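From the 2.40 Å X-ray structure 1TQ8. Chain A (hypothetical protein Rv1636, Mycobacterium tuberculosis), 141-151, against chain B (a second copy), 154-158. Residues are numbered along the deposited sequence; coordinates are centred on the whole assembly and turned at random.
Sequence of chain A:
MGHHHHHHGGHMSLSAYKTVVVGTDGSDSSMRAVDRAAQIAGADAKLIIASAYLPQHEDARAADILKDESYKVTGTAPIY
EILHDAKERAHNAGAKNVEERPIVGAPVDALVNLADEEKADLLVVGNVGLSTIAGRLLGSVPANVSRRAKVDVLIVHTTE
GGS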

# COMPACT_ATOMS: atom_id res chain seq x y z
N VAL A 141 -4.09 -1.57 -0.11
CA VAL A 141 -5.36 -2.17 -0.52
C VAL A 141 -5.62 -3.48 0.22
O VAL A 141 -6.73 -3.73 0.67
CB VAL A 141 -5.38 -2.44 -2.06
CG1 VAL A 141 -6.62 -3.23 -2.44
CG2 VAL A 141 -5.37 -1.12 -2.82
N PRO A 142 -4.59 -4.33 0.38
CA PRO A 142 -4.87 -5.58 1.10
C PRO A 142 -5.43 -5.31 2.50
O PRO A 142 -6.29 -6.05 2.97
CB PRO A 142 -3.52 -6.31 1.10
CG PRO A 142 -2.52 -5.23 0.90
CD PRO A 142 -3.19 -4.29 -0.07
N ALA A 143 -4.97 -4.25 3.15
CA ALA A 143 -5.51 -3.97 4.48
C ALA A 143 -6.94 -3.43 4.35
O ALA A 143 -7.81 -3.69 5.20
CB ALA A 143 -4.64 -2.95 5.21
N ASN A 144 -7.17 -2.68 3.29
CA ASN A 144 -8.48 -2.10 3.05
C ASN A 144 -9.52 -3.18 2.80
O ASN A 144 -10.62 -3.14 3.35
CB ASN A 144 -8.41 -1.15 1.86
CG ASN A 144 -9.42 -0.03 1.97
OD1 ASN A 144 -9.42 0.72 2.95
ND2 ASN A 144 -10.29 0.08 0.97
N VAL A 145 -9.17 -4.14 1.96
CA VAL A 145 -10.10 -5.22 1.66
C VAL A 145 -10.41 -5.99 2.94
O VAL A 145 -11.57 -6.30 3.23
CB VAL A 145 -9.49 -6.16 0.60
CG1 VAL A 145 -10.38 -7.38 0.39
CG2 VAL A 145 -9.32 -5.40 -0.71
N SER A 146 -9.37 -6.29 3.71
CA SER A 146 -9.56 -7.01 4.96
C SER A 146 -10.64 -6.35 5.81
O SER A 146 -11.48 -7.03 6.39
CB SER A 146 -8.25 -7.05 5.74
OG SER A 146 -8.43 -7.64 7.02
N ARG A 147 -10.62 -5.02 5.87
CA ARG A 147 -11.61 -4.30 6.65
C ARG A 147 -12.94 -4.25 5.91
O ARG A 147 -14.01 -4.46 6.50
CB ARG A 147 -11.12 -2.87 6.92
CG ARG A 147 -11.91 -2.12 7.98
CD ARG A 147 -11.45 -0.67 8.11
NE ARG A 147 -11.76 0.12 6.92
CZ ARG A 147 -10.86 0.60 6.07
NH1 ARG A 147 -9.56 0.37 6.28
NH2 ARG A 147 -11.25 1.29 5.01
N ARG A 148 -12.89 -3.98 4.61
CA ARG A 148 -14.10 -3.91 3.79
C ARG A 148 -14.95 -5.17 3.92
O ARG A 148 -16.10 -5.11 4.35
CB ARG A 148 -13.74 -3.71 2.31
CG ARG A 148 -13.19 -2.33 1.97
CD ARG A 148 -14.18 -1.52 1.15
NE ARG A 148 -14.42 -2.11 -0.17
CZ ARG A 148 -13.59 -2.02 -1.20
NH1 ARG A 148 -12.44 -1.36 -1.07
NH2 ARG A 148 -13.90 -2.59 -2.36
N ALA A 149 -14.36 -6.31 3.55
CA ALA A 149 -15.04 -7.59 3.59
C ALA A 149 -14.90 -8.35 4.91
O ALA A 149 -15.17 -9.55 4.96
CB ALA A 149 -14.54 -8.46 2.45
N LYS A 150 -14.49 -7.65 5.96
CA LYS A 150 -14.31 -8.28 7.27
C LYS A 150 -13.76 -9.70 7.10
O LYS A 150 -14.31 -10.67 7.63
CB LYS A 150 -15.65 -8.33 8.00
CG LYS A 150 -16.19 -6.96 8.40
CD LYS A 150 -17.70 -7.05 8.68
CE LYS A 150 -18.22 -5.85 9.48
NZ LYS A 150 -17.75 -5.91 10.90
N VAL A 151 -12.68 -9.82 6.34
CA VAL A 151 -12.08 -11.12 6.08
C VAL A 151 -10.55 -11.09 6.21
O VAL A 151 -9.93 -10.04 6.12
CB VAL A 151 -12.49 -11.62 4.66
CG1 VAL A 151 -11.89 -10.72 3.60
CG2 VAL A 151 -12.08 -13.06 4.46
N LEU B 154 -0.10 -12.86 6.42
CA LEU B 154 -1.50 -12.99 6.78
C LEU B 154 -2.00 -11.78 7.57
O LEU B 154 -1.42 -11.41 8.58
CB LEU B 154 -1.70 -14.25 7.61
CG LEU B 154 -3.10 -14.51 8.14
CD1 LEU B 154 -4.08 -14.70 6.98
CD2 LEU B 154 -3.05 -15.75 9.01
N ILE B 155 -3.07 -11.17 7.07
CA ILE B 155 -3.68 -10.02 7.71
C ILE B 155 -5.02 -10.49 8.28
O ILE B 155 -5.93 -10.86 7.55
CB ILE B 155 -3.93 -8.88 6.68
CG1 ILE B 155 -2.62 -8.51 6.00
CG2 ILE B 155 -4.54 -7.67 7.36
CD1 ILE B 155 -2.78 -7.44 4.94
N VAL B 156 -5.11 -10.48 9.61
CA VAL B 156 -6.31 -10.92 10.30
C VAL B 156 -7.23 -9.73 10.55
O VAL B 156 -6.82 -8.74 11.16
CB VAL B 156 -5.94 -11.58 11.67
CG1 VAL B 156 -7.20 -12.07 12.39
CG2 VAL B 156 -4.99 -12.74 11.45
N HIS B 157 -8.48 -9.84 10.10
CA HIS B 157 -9.42 -8.75 10.29
C HIS B 157 -9.81 -8.62 11.75
O HIS B 157 -9.60 -9.54 12.54
CB HIS B 157 -10.69 -8.95 9.45
CG HIS B 157 -11.63 -9.99 9.97
ND1 HIS B 157 -11.44 -11.34 9.77
CD2 HIS B 157 -12.79 -9.87 10.67
CE1 HIS B 157 -12.44 -12.01 10.31
NE2 HIS B 157 -13.27 -11.14 10.86
N THR B 158 -10.37 -7.47 12.11
CA THR B 158 -10.79 -7.21 13.47
C THR B 158 -12.31 -7.28 13.53
O THR B 158 -12.97 -7.53 12.51
CB THR B 158 -10.39 -5.81 13.88
OG1 THR B 158 -11.24 -4.87 13.21
CG2 THR B 158 -8.94 -5.55 13.49

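Contact between the helix A:Val141 to A:Arg148, with the turn that follows it, and the end of a strand in a second copy of Rv1636, B:Leu154 to B:Val156, with the two residues beyond. The axes of helix and strand run in broadly the same direction, 36° apart, and approach to 9.0 Å, a separation that leaves room for side chains between them. The two stretches bury 310 Å² in all, and no hydrogen bond crosses between them; packing carries the contact.

Apolar packing: the CA-to-CB bond of B:Ile155 points toward the helix, while that of its neighbour B:Val156 points away, the alternation expected of a strand. With chi1 m and chi2 t, B:Ile155 extends CD1 to the first turn of the helix, 4.1 Å from CB of A:Pro142 and 4.3 Å from the backbone N of A:Ala143. Its other branch reaches one turn further along, where CG2 lies 3.9 Å from OG of A:Ser146. The side chain thus spans successive turns on one side of the helix. A:Val141, A:Asn144 and A:Val145 take no part.

Packing of the histidine: B:His157 gives up the most surface, 81 Å², and meets both the helix and the turn. Its CB lies 3.6 Å from OG of A:Ser146 and also 3.6 Å from the carbonyl O of A:Val151. Backbone covers one face of its imidazole ring: N of A:Val151 and O of A:Lys150 lie over it. The O of A:Lys150 comes within 3.4 Å of NE2 of B:His157, but the angle is poor and the pair is not a hydrogen bond, as suits an oxygen placed over the ring face rather than in its plane. CB of A:Lys150 is 4.2 Å from CD2 of B:His157, whereas the far end of the lysine leads away. ND1 of B:His157 is hydrogen-bonded elsewhere in the structure.

Hydrogen bonds within chain A: these shape the surface that the strand meets. OG of A:Ser146, chi1 t, donates to O of A:Val151 at 3.0 Å, and N of A:Val151 donates to O of A:Ser146, also at 3.0 Å. The reciprocal pair ties the turn back to the helix, so the serine hydroxyl is already engaged where it packs against B:Ile155 and B:His157. A:Lys150, with positive phi (37°), lies within this turn. Apart from the contact, NH2 of A:Arg147 donates to OD1 of A:Asn144 at 2.8 Å, and the arginine's end leads away from the strand.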